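Adenylyl-sulfate kinase 1, chloroplastic (Arabidopsis thaliana, PDB 3UIE) catalyses the ATP-dependent 3'-phosphorylation of adenosine 5'-phosphosulfate to 3'-phosphoadenylyl sulfate, producing activated sulfate in the chloroplast. Local coordinates at residues C43-N46 with Q47-Q51; D130-L133 with S134-E137; G177-S180 with P181-A185. All blocks are in the same frame, centred on the assembly; numbering follows the deposited sequence.

Interaction 1 of 3, residues C43-N46 with Q47-Q51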
loop_
_atom_site.group_PDB
_atom_site.type_symbol
_atom_site.label_atom_id
_atom_site.label_comp_id
_atom_site.label_asym_id
_atom_site.label_seq_id
_atom_site.Cartn_x
_atom_site.Cartn_y
_atom_site.Cartn_z
ATOM N N CYS A 43 -3.674 -1.222 -17.557
ATOM C CA CYS A 43 -4.001 0.141 -17.955
ATOM C C CYS A 43 -5.392 0.215 -18.567
ATOM O O CYS A 43 -6.205 1.041 -18.163
ATOM C CB CYS A 43 -2.955 0.703 -18.928
ATOM S SG CYS A 43 -1.333 1.050 -18.186
ATOM N N ALA A 44 -5.672 -0.651 -19.543
ATOM C CA ALA A 44 -6.974 -0.634 -20.209
ATOM C C ALA A 44 -8.097 -0.779 -19.179
ATOM O O ALA A 44 -9.100 -0.068 -19.239
ATOM C CB ALA A 44 -7.068 -1.744 -21.276
ATOM N N LEU A 45 -7.914 -1.697 -18.235
ATOM C CA LEU A 45 -8.895 -1.929 -17.180
ATOM C C LEU A 45 -9.094 -0.684 -16.312
ATOM O O LEU A 45 -10.222 -0.271 -16.037
ATOM C CB LEU A 45 -8.459 -3.128 -16.324
ATOM C CG LEU A 45 -9.292 -3.547 -15.122
ATOM C CD1 LEU A 45 -10.742 -3.829 -15.531
ATOM C CD2 LEU A 45 -8.665 -4.787 -14.483
ATOM N N ASN A 46 -7.989 -0.080 -15.891
ATOM C CA ASN A 46 -8.033 1.114 -15.056
ATOM C C ASN A 46 -8.767 2.232 -15.791
ATOM O O ASN A 46 -9.621 2.903 -15.225
ATOM C CB ASN A 46 -6.602 1.532 -14.741
ATOM C CG ASN A 46 -6.511 2.645 -13.697
ATOM O OD1 ASN A 46 -7.488 2.995 -13.049
ATOM N ND2 ASN A 46 -5.324 3.187 -13.540
ATOM N N GLN A 47 -8.457 2.404 -17.069
ATOM C CA GLN A 47 -9.090 3.460 -17.843
ATOM C C GLN A 47 -10.603 3.262 -17.895
ATOM O O GLN A 47 -11.375 4.205 -17.736
ATOM C CB GLN A 47 -8.523 3.469 -19.261
ATOM C CG GLN A 47 -9.285 4.362 -20.200
ATOM C CD GLN A 47 -8.906 5.816 -20.042
ATOM O OE1 GLN A 47 -8.071 6.166 -19.205
ATOM N NE2 GLN A 47 -9.514 6.675 -20.852
ATOM N N MET A 48 -11.011 2.018 -18.126
ATOM C CA MET A 48 -12.420 1.676 -18.293
ATOM C C MET A 48 -13.170 1.835 -16.966
ATOM O O MET A 48 -14.288 2.361 -16.928
ATOM C CB MET A 48 -12.526 0.236 -18.810
ATOM C CG MET A 48 -13.917 -0.235 -19.166
ATOM S SD MET A 48 -13.807 -1.850 -20.013
ATOM C CE MET A 48 -12.848 -1.391 -21.442
ATOM N N LEU A 49 -12.553 1.400 -15.872
ATOM C CA LEU A 49 -13.200 1.504 -14.570
ATOM C C LEU A 49 -13.287 2.959 -14.123
ATOM O O LEU A 49 -14.299 3.394 -13.583
ATOM C CB LEU A 49 -12.448 0.678 -13.526
ATOM C CG LEU A 49 -12.650 -0.828 -13.695
ATOM C CD1 LEU A 49 -11.655 -1.596 -12.838
ATOM C CD2 LEU A 49 -14.088 -1.226 -13.371
ATOM N N TYR A 50 -12.237 3.718 -14.402
ATOM C CA TYR A 50 -12.237 5.141 -14.047
ATOM C C TYR A 50 -13.384 5.847 -14.760
ATOM O O TYR A 50 -14.065 6.664 -14.169
ATOM C CB TYR A 50 -10.914 5.812 -14.409
ATOM C CG TYR A 50 -10.948 7.273 -14.020
ATOM C CD1 TYR A 50 -10.634 7.663 -12.730
ATOM C CD2 TYR A 50 -11.372 8.244 -14.926
ATOM C CE1 TYR A 50 -10.696 9.005 -12.346
ATOM C CE2 TYR A 50 -11.445 9.573 -14.556
ATOM C CZ TYR A 50 -11.103 9.945 -13.270
ATOM O OH TYR A 50 -11.181 11.260 -12.893
ATOM N N GLN A 51 -13.618 5.519 -16.032
ATOM C CA GLN A 51 -14.688 6.184 -16.779
ATOM C C GLN A 51 -16.082 5.832 -16.209
ATOM O O GLN A 51 -17.021 6.617 -16.303
ATOM C CB GLN A 51 -14.589 5.878 -18.282
ATOM C CG GLN A 51 -15.745 6.435 -19.105
ATOM C CD GLN A 51 -15.417 6.544 -20.594
ATOM O OE1 GLN A 51 -14.246 6.613 -20.978
ATOM N NE2 GLN A 51 -16.452 6.577 -21.434
#
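Leu45 and Leu49, one helical turn apart, lie side by side and point the same way, with Leu45 CD1 3.6 Å from Leu49 CD1. The two side chains reach this meeting by different torsions. In Leu45 the CG atom stands opposite the backbone N (chi1 178°), whereas in Leu49 it swings beside the N (chi1 -73°), which lays the branch back along the helix: Leu49 CG comes within 3.4 Å of Leu45 O. Leu45 O accepts from Leu49 N at 2.9 Å, so the branch carbon of Leu49 lies beside an oxygen already bonded to its own amide.

The segment is the C-terminal part of helix 38-51, the helix that follows the P-loop of this P-loop kinase fold, and its i to i+4 ladder is regular. Gln47 N donates to Cys43 O and Tyr50 N to Asn46 O, each at 2.9 Å. Around the helix the side chains part to different neighbours. Leu45 and Met48 face helix 181-195, while Asn46 and Leu49 pack on strand 56-60. Cys43, the partner of Cys10 in the interchain disulfide of the homodimer, packs against Cys10 of the second subunit. Gln47 OE1 accepts a hydrogen bond from Ser11 OG of the second subunit, and Tyr50 OH donates one to Asp16 O of that subunit.

Interaction 2 of 3, residues D130-L133 with S134-E137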
loop_
_atom_site.group_PDB
_atom_site.type_symbol
_atom_site.label_atom_id
_atom_site.label_comp_id
_atom_site.label_asym_id
_atom_site.label_seq_id
_atom_site.Cartn_x
_atom_site.Cartn_y
_atom_site.Cartn_z
ATOM N N ASP A 130 -2.789 -15.707 -20.752
ATOM C CA ASP A 130 -2.463 -16.999 -21.343
ATOM C C ASP A 130 -1.873 -16.818 -22.743
ATOM O O ASP A 130 -2.506 -17.152 -23.736
ATOM C CB ASP A 130 -3.741 -17.841 -21.404
ATOM C CG ASP A 130 -3.487 -19.279 -21.829
ATOM O OD1 ASP A 130 -2.311 -19.709 -21.878
ATOM O OD2 ASP A 130 -4.483 -19.977 -22.109
ATOM N N VAL A 131 -0.656 -16.290 -22.800
ATOM C CA VAL A 131 0.030 -16.024 -24.049
ATOM C C VAL A 131 1.299 -16.860 -24.067
ATOM O O VAL A 131 2.131 -16.746 -23.175
ATOM C CB VAL A 131 0.403 -14.530 -24.158
ATOM C CG1 VAL A 131 1.081 -14.236 -25.496
ATOM C CG2 VAL A 131 -0.845 -13.666 -23.973
ATOM N N PRO A 132 1.448 -17.712 -25.088
ATOM C CA PRO A 132 2.563 -18.664 -25.126
ATOM C C PRO A 132 3.922 -17.976 -25.196
ATOM O O PRO A 132 4.034 -16.874 -25.726
ATOM C CB PRO A 132 2.297 -19.470 -26.406
ATOM C CG PRO A 132 1.492 -18.558 -27.272
ATOM C CD PRO A 132 0.663 -17.708 -26.334
ATOM N N LEU A 133 4.947 -18.624 -24.653
ATOM C CA LEU A 133 6.297 -18.075 -24.699
ATOM C C LEU A 133 6.661 -17.564 -26.091
ATOM O O LEU A 133 7.218 -16.475 -26.224
ATOM C CB LEU A 133 7.316 -19.126 -24.267
ATOM C CG LEU A 133 8.775 -18.696 -24.379
ATOM C CD1 LEU A 133 9.075 -17.619 -23.334
ATOM C CD2 LEU A 133 9.697 -19.894 -24.215
ATOM N N SER A 134 6.345 -18.343 -27.130
ATOM C CA SER A 134 6.750 -17.974 -28.486
ATOM C C SER A 134 6.206 -16.608 -28.905
ATOM O O SER A 134 6.902 -15.839 -29.562
ATOM C CB SER A 134 6.354 -19.049 -29.512
ATOM O OG SER A 134 4.942 -19.190 -29.580
ATOM N N VAL A 135 4.966 -16.310 -28.534
ATOM C CA VAL A 135 4.376 -15.013 -28.850
ATOM C C VAL A 135 4.985 -13.876 -28.017
ATOM O O VAL A 135 5.234 -12.788 -28.536
ATOM C CB VAL A 135 2.839 -15.042 -28.657
ATOM C CG1 VAL A 135 2.240 -13.643 -28.809
ATOM C CG2 VAL A 135 2.205 -16.014 -29.635
ATOM N N CYS A 136 5.223 -14.122 -26.724
ATOM C CA CYS A 136 5.851 -13.108 -25.878
ATOM C C CYS A 136 7.230 -12.791 -26.427
ATOM O O CYS A 136 7.657 -11.634 -26.460
ATOM C CB CYS A 136 5.996 -13.606 -24.444
ATOM S SG CYS A 136 4.432 -13.929 -23.643
ATOM N N GLU A 137 7.930 -13.834 -26.850
ATOM C CA GLU A 137 9.310 -13.677 -27.319
ATOM C C GLU A 137 9.379 -12.975 -28.683
ATOM O O GLU A 137 10.341 -12.259 -28.976
ATOM C CB GLU A 137 10.012 -15.039 -27.365
ATOM C CG GLU A 137 11.492 -14.969 -27.670
ATOM C CD GLU A 137 12.212 -16.257 -27.326
ATOM O OE1 GLU A 137 11.541 -17.224 -26.897
ATOM O OE2 GLU A 137 13.452 -16.303 -27.485
#
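The N-terminus of helix 133-139, entered from the loop that follows strand 124-129 of the parallel sheet, is built from Pro132 at the N-cap and the first turn behind it. Pro132 O accepts from Cys136 N at 3.2 Å and, weakly, from Val135 N. Leu133 O continues the ladder with Glu137 N at 2.8 Å.

Apolar side chains pack round the same turn. Pro132 CG rests 3.5 Å from Val135 CG2, and Val131, crossing Val135 at about a right angle, sets its CG1 3.6 Å from Val135 CG1. Having its CG1 opposite the backbone N (chi1 -178°) also brings that methyl of Val131 to 3.8 Å from Cys136 SG. Replacing Pro132 by an alanine is likely to leave Val135 CG2 without the ring it packs on and to let the backbone entering the helix turn more freely.

Leu133 and Cys136 also touch Leu33, and Val131 and Cys136 touch Ser36, both in the ATP-binding loop; Glu137 sends its carboxylate to a salt bridge with Arg149 of helix 144-149. The chemistry is therefore divided: main-chain bonds fix the turn, apolar contacts pack it, Val131, Leu133 and Cys136 carry it against the ATP-binding loop, and the carboxylate of Glu137 is paired with the neighbouring helix.

Interaction 3 of 3, residues G177-S180 with P181-A185. With ANP (phosphoaminophosphonic acid-adenylate ester), chain E.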
loop_
_atom_site.group_PDB
_atom_site.type_symbol
_atom_site.label_atom_id
_atom_site.label_comp_id
_atom_site.label_asym_id
_atom_site.label_seq_id
_atom_site.Cartn_x
_atom_site.Cartn_y
_atom_site.Cartn_z
ATOM N N GLY A 177 -6.180 -15.262 -31.036
ATOM C CA GLY A 177 -5.397 -14.216 -31.661
ATOM C C GLY A 177 -6.174 -12.921 -31.749
ATOM O O GLY A 177 -7.405 -12.926 -31.776
ATOM N N GLY A 178 -5.452 -11.808 -31.788
ATOM C CA GLY A 178 -6.063 -10.505 -31.970
ATOM C C GLY A 178 -7.212 -10.186 -31.031
ATOM O O GLY A 178 -8.216 -9.609 -31.455
ATOM N N THR A 179 -7.085 -10.568 -29.763
ATOM C CA THR A 179 -8.013 -10.055 -28.762
ATOM C C THR A 179 -7.379 -8.801 -28.154
ATOM O O THR A 179 -6.278 -8.820 -27.607
ATOM C CB THR A 179 -8.399 -11.089 -27.697
ATOM O OG1 THR A 179 -9.634 -10.700 -27.081
ATOM C CG2 THR A 179 -7.319 -11.215 -26.644
ATOM N N SER A 180 -8.079 -7.695 -28.300
ATOM C CA SER A 180 -7.488 -6.396 -28.007
ATOM C C SER A 180 -7.477 -6.137 -26.505
ATOM O O SER A 180 -8.262 -6.720 -25.751
ATOM C CB SER A 180 -8.292 -5.337 -28.741
ATOM O OG SER A 180 -9.557 -5.191 -28.125
ATOM N N PRO A 181 -6.569 -5.263 -26.050
ATOM C CA PRO A 181 -6.573 -4.918 -24.625
ATOM C C PRO A 181 -7.938 -4.386 -24.189
ATOM O O PRO A 181 -8.395 -4.689 -23.095
ATOM C CB PRO A 181 -5.514 -3.829 -24.538
ATOM C CG PRO A 181 -4.565 -4.135 -25.661
ATOM C CD PRO A 181 -5.443 -4.647 -26.773
ATOM N N ILE A 182 -8.594 -3.602 -25.038
ATOM C CA ILE A 182 -9.912 -3.080 -24.676
ATOM C C ILE A 182 -10.938 -4.202 -24.547
ATOM O O ILE A 182 -11.719 -4.226 -23.594
ATOM C CB ILE A 182 -10.413 -2.004 -25.666
ATOM C CG1 ILE A 182 -9.595 -0.718 -25.510
ATOM C CG2 ILE A 182 -11.866 -1.673 -25.397
ATOM C CD1 ILE A 182 -10.010 0.374 -26.492
ATOM N N GLU A 183 -10.947 -5.135 -25.494
ATOM C CA GLU A 183 -11.905 -6.224 -25.388
ATOM C C GLU A 183 -11.604 -7.027 -24.141
ATOM O O GLU A 183 -12.518 -7.433 -23.429
ATOM C CB GLU A 183 -11.933 -7.132 -26.624
ATOM C CG GLU A 183 -12.900 -8.302 -26.452
ATOM C CD GLU A 183 -13.296 -8.972 -27.759
ATOM O OE1 GLU A 183 -12.599 -8.793 -28.782
ATOM O OE2 GLU A 183 -14.333 -9.668 -27.753
ATOM N N MET A 184 -10.324 -7.242 -23.856
ATOM C CA MET A 184 -9.978 -7.997 -22.648
ATOM C C MET A 184 -10.406 -7.287 -21.368
ATOM O O MET A 184 -10.886 -7.932 -20.435
ATOM C CB MET A 184 -8.494 -8.338 -22.607
ATOM C CG MET A 184 -8.107 -9.390 -23.634
ATOM S SD MET A 184 -6.389 -9.900 -23.466
ATOM C CE MET A 184 -5.550 -8.366 -23.588
ATOM N N ALA A 185 -10.220 -5.968 -21.309
ATOM C CA ALA A 185 -10.679 -5.214 -20.151
ATOM C C ALA A 185 -12.196 -5.297 -20.035
ATOM O O ALA A 185 -12.735 -5.358 -18.931
ATOM C CB ALA A 185 -10.199 -3.741 -20.221
HETATM P PG ANP E . 6.519 -7.411 -18.299
HETATM O O1G ANP E . 8.066 -7.575 -18.721
HETATM O O2G ANP E . 6.416 -6.016 -17.674
HETATM O O3G ANP E . 6.144 -8.494 -17.317
HETATM P PB ANP E . 3.903 -7.363 -19.632
HETATM O O1B ANP E . 3.450 -6.070 -18.866
HETATM O O2B ANP E . 3.176 -8.695 -19.326
HETATM N N3B ANP E . 5.608 -7.365 -19.719
HETATM P PA ANP E . 3.208 -5.458 -21.724
HETATM O O1A ANP E . 4.292 -4.467 -21.490
HETATM O O2A ANP E . 1.871 -5.012 -21.229
HETATM O O3A ANP E . 3.684 -6.838 -21.145
HETATM O "O5'" ANP E . 3.073 -5.792 -23.261
HETATM C "C5'" ANP E . 4.144 -6.214 -24.033
HETATM C "C4'" ANP E . 4.035 -5.898 -25.416
HETATM O "O4'" ANP E . 2.940 -6.654 -26.021
HETATM C "C3'" ANP E . 3.695 -4.474 -25.517
HETATM O "O3'" ANP E . 4.575 -3.838 -26.419
HETATM C "C2'" ANP E . 2.323 -4.414 -26.000
HETATM O "O2'" ANP E . 2.178 -3.472 -27.027
HETATM C "C1'" ANP E . 2.020 -5.761 -26.535
HETATM N N9 ANP E . 0.640 -6.132 -26.189
HETATM C C8 ANP E . 0.095 -5.960 -24.978
HETATM N N7 ANP E . -1.153 -6.403 -25.031
HETATM C C5 ANP E . -1.405 -6.849 -26.277
HETATM C C6 ANP E . -2.532 -7.399 -26.870
HETATM N N6 ANP E . -3.750 -7.570 -26.091
HETATM N N1 ANP E . -2.464 -7.754 -28.161
HETATM C C2 ANP E . -1.329 -7.583 -28.866
HETATM N N3 ANP E . -0.236 -7.055 -28.329
HETATM C C4 ANP E . -0.250 -6.677 -27.031
HETATM O O HOH W 1 -10.495 -7.801 -29.719
#
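Ser180 caps the N-terminus of helix 181-195, and Thr179 just before it lines the adenine end of the nucleotide pocket. Ser180 OG, turned between the backbone N and the carbonyl carbon (chi1 71°), accepts from Glu183 N at 3.0 Å with a nearly straight N-H (161°). The carbonyl of the same residue serves the next amide: Met184 N donates to Ser180 O at 2.8 Å. Two first-turn amides are thus held by one residue. Glu183 also packs its CB 3.4 Å from Ser180 OG.

Thr179 crosses Met184 at about a right angle, its CG2 lying 3.6 Å from Met184 SD. Thr179 O meanwhile accepts from N6 of the bound ATP analogue, phosphoaminophosphonic acid-adenylate ester, at 3.2 Å, and the line through the hydrogen is almost straight (176°). Pro181 and Met184 also border that amino group, and Pro181 leans on Thr40 of helix 38-51, another residue of the ATP site. A water bridges the loop to the helix: it donates to Glu183 OE1 and accepts from Ser180 N at 2.8 Å.

Interaction 1 lies wholly within a helix, whereas interactions 2 and 3 join a loop to the first turn of one. Interaction 1 is a partly buried mid-to-late helix segment whose outer side meets the second subunit; interaction 2 is also partly buried, and interaction 3 is a surface contact. Interactions 1 and 3 touch, Ala185 CB packing on Leu45 N and Met48 CE, so helices 38-51 and 181-195 are joined directly. Interaction 2 stands apart, its nearest atoms about 14 Å from interaction 1 and about 7 Å from interaction 3. In interaction 2 the Pro132 carbonyl takes the first helix amides; interaction 3 adds a serine side-chain cap, a bridging water and the nucleotide.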